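Local coordinates for protein L-lysine 6-monooxygenase (Pseudomonas syringae pv. tomato, PDB 5CQF) that probably hydroxylates the side-chain amine of L-lysine as an FAD- and NADPH-dependent monooxygenase of siderophore biosynthesis, at residues His309-Ser314 with Arg337-Glu342. Sequence-based numbering, arbitrary orientation.
Sequences HTYAYS and RTRVLE
The phenol ring of Tyr311 is met by Leu341 over one face and by Arg339 at its edge, two residues whose side chains leave the same side of strand 338-343. The Leu341 and Tyr311 side chains run toward each other from their two strands, with Leu341 CD1 resting over the ring near its rim, 4.1 Å from Tyr311 CZ. Leu341 CD2, on the same side of the ring plane, sits farther out over the hydroxyl, 3.5 Å from Tyr311 OH. Arg339 arrives at the edge instead. Its guanidinium stands nearly perpendicular to the ring, the planes 85° apart, so that Tyr311 CE2 points at the centre of the guanidinium face, 3.8 Å from Arg339 CZ. The cation thus meets a C-H edge and not the pi face, so this is not a cation-pi pair. Bends at chi2 (-148°) and chi3 (-70°) carry the arginine chain round to that position. Tyr311 OH is hydrogen-bonded to His233 on the adjacent strand 231-235, which fixes the outer end of the ring, and Leu330 of strand 325-332 touches both Tyr311 and Leu341. The contact joins the edge strand 308-311 of a five-stranded parallel sheet, in what is probably the NADP-binding Rossmann-type domain, to the last strand of the three-stranded antiparallel sheet that follows it. Edge-on approach to a cation probably brings little electrostatic gain, so cohesion here rests mostly on dispersion, while His233 meets the hydroxyl's polar need.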
loop_
_atom_site.group_PDB
_atom_site.type_symbol
_atom_site.label_atom_id
_atom_site.label_comp_id
_atom_site.label_asym_id
_atom_site.label_seq_id
_atom_site.Cartn_x
_atom_site.Cartn_y
_atom_site.Cartn_z
ATOM N N HIS A 309 -20.287 13.953 13.906
ATOM C CA HIS A 309 -20.374 13.745 15.351
ATOM C C HIS A 309 -20.742 12.290 15.615
ATOM O O HIS A 309 -21.743 11.784 15.076
ATOM C CB HIS A 309 -21.432 14.656 15.933
ATOM C CG HIS A 309 -21.240 16.096 15.567
ATOM N ND1 HIS A 309 -20.472 16.960 16.318
ATOM C CD2 HIS A 309 -21.691 16.813 14.514
ATOM C CE1 HIS A 309 -20.468 18.149 15.750
ATOM N NE2 HIS A 309 -21.204 18.085 14.656
ATOM N N THR A 310 -19.948 11.624 16.445
ATOM C CA THR A 310 -20.146 10.207 16.728
ATOM C C THR A 310 -20.766 9.956 18.126
ATOM O O THR A 310 -20.347 10.564 19.088
ATOM C CB THR A 310 -18.799 9.507 16.564
ATOM O OG1 THR A 310 -18.455 9.536 15.176
ATOM C CG2 THR A 310 -18.871 8.073 16.992
ATOM N N TYR A 311 -21.765 9.084 18.232
ATOM C CA TYR A 311 -22.342 8.716 19.537
ATOM C C TYR A 311 -22.299 7.207 19.629
ATOM O O TYR A 311 -23.102 6.529 18.991
ATOM C CB TYR A 311 -23.785 9.240 19.708
ATOM C CG TYR A 311 -23.909 10.697 19.324
ATOM C CD1 TYR A 311 -23.912 11.076 17.998
ATOM C CD2 TYR A 311 -23.960 11.700 20.290
ATOM C CE1 TYR A 311 -23.977 12.396 17.632
ATOM C CE2 TYR A 311 -24.050 13.040 19.925
ATOM C CZ TYR A 311 -24.051 13.367 18.578
ATOM O OH TYR A 311 -24.113 14.661 18.165
ATOM N N ALA A 312 -21.347 6.678 20.401
ATOM C CA ALA A 312 -21.256 5.236 20.592
ATOM C C ALA A 312 -22.243 4.718 21.662
ATOM O O ALA A 312 -22.861 5.462 22.386
ATOM C CB ALA A 312 -19.827 4.857 20.947
ATOM N N TYR A 313 -22.422 3.410 21.702
ATOM C CA TYR A 313 -23.191 2.744 22.753
ATOM C C TYR A 313 -24.538 3.372 22.936
ATOM O O TYR A 313 -25.023 3.424 24.056
ATOM C CB TYR A 313 -22.415 2.762 24.092
ATOM C CG TYR A 313 -20.938 2.444 23.924
ATOM C CD1 TYR A 313 -20.531 1.273 23.291
ATOM C CD2 TYR A 313 -19.956 3.325 24.383
ATOM C CE1 TYR A 313 -19.197 0.987 23.114
ATOM C CE2 TYR A 313 -18.617 3.045 24.214
ATOM C CZ TYR A 313 -18.235 1.885 23.567
ATOM O OH TYR A 313 -16.891 1.612 23.392
ATOM N N SER A 314 -25.160 3.796 21.835
ATOM C CA SER A 314 -26.392 4.566 21.883
ATOM C C SER A 314 -27.541 3.987 21.090
ATOM O O SER A 314 -27.336 3.360 20.034
ATOM C CB SER A 314 -26.148 5.983 21.395
ATOM O OG SER A 314 -25.206 6.614 22.235
ATOM N N ARG A 337 -27.332 7.820 30.546
ATOM C CA ARG A 337 -27.394 9.257 30.246
ATOM C C ARG A 337 -28.121 9.460 28.913
ATOM O O ARG A 337 -27.977 8.643 27.994
ATOM C CB ARG A 337 -25.975 9.876 30.169
ATOM C CG ARG A 337 -25.622 10.933 31.229
ATOM C CD ARG A 337 -25.264 10.362 32.606
ATOM N NE ARG A 337 -23.902 9.815 32.686
ATOM C CZ ARG A 337 -23.399 9.180 33.752
ATOM N NH1 ARG A 337 -24.139 9.015 34.850
ATOM N NH2 ARG A 337 -22.155 8.698 33.726
ATOM N N THR A 338 -28.918 10.522 28.817
ATOM C CA THR A 338 -29.661 10.826 27.595
ATOM C C THR A 338 -29.209 12.156 27.065
ATOM O O THR A 338 -28.629 12.942 27.800
ATOM C CB THR A 338 -31.176 10.971 27.816
ATOM O OG1 THR A 338 -31.406 11.996 28.777
ATOM C CG2 THR A 338 -31.817 9.676 28.300
ATOM N N ARG A 339 -29.489 12.396 25.783
ATOM C CA ARG A 339 -29.374 13.732 25.174
ATOM C C ARG A 339 -30.286 13.848 23.968
ATOM O O ARG A 339 -30.742 12.852 23.421
ATOM C CB ARG A 339 -27.937 14.044 24.774
ATOM C CG ARG A 339 -27.318 12.984 23.906
ATOM C CD ARG A 339 -25.833 12.874 24.158
ATOM N NE ARG A 339 -25.153 14.049 23.654
ATOM C CZ ARG A 339 -23.837 14.147 23.540
ATOM N NH1 ARG A 339 -23.323 15.267 23.054
ATOM N NH2 ARG A 339 -23.039 13.133 23.904
ATOM N N VAL A 340 -30.552 15.083 23.573
ATOM C CA VAL A 340 -31.481 15.383 22.496
ATOM C C VAL A 340 -30.707 16.003 21.333
ATOM O O VAL A 340 -29.820 16.810 21.555
ATOM C CB VAL A 340 -32.581 16.352 23.002
ATOM C CG1 VAL A 340 -33.514 16.807 21.881
ATOM C CG2 VAL A 340 -33.374 15.693 24.119
ATOM N N LEU A 341 -31.042 15.588 20.108
ATOM C CA LEU A 341 -30.492 16.142 18.853
ATOM C C LEU A 341 -31.630 16.653 18.006
ATOM O O LEU A 341 -32.648 15.972 17.853
ATOM C CB LEU A 341 -29.794 15.059 18.035
ATOM C CG LEU A 341 -28.541 14.454 18.646
ATOM C CD1 LEU A 341 -28.076 13.240 17.855
ATOM C CD2 LEU A 341 -27.445 15.509 18.714
ATOM N N GLU A 342 -31.468 17.831 17.430
ATOM C CA GLU A 342 -32.411 18.295 16.423
ATOM C C GLU A 342 -31.767 18.226 15.041
ATOM O O GLU A 342 -30.741 18.846 14.812
ATOM C CB GLU A 342 -32.836 19.712 16.728
ATOM C CG GLU A 342 -33.389 19.862 18.128
ATOM C CD GLU A 342 -33.473 21.302 18.547
ATOM O OE1 GLU A 342 -32.459 22.030 18.390
ATOM O OE2 GLU A 342 -34.556 21.697 19.023
#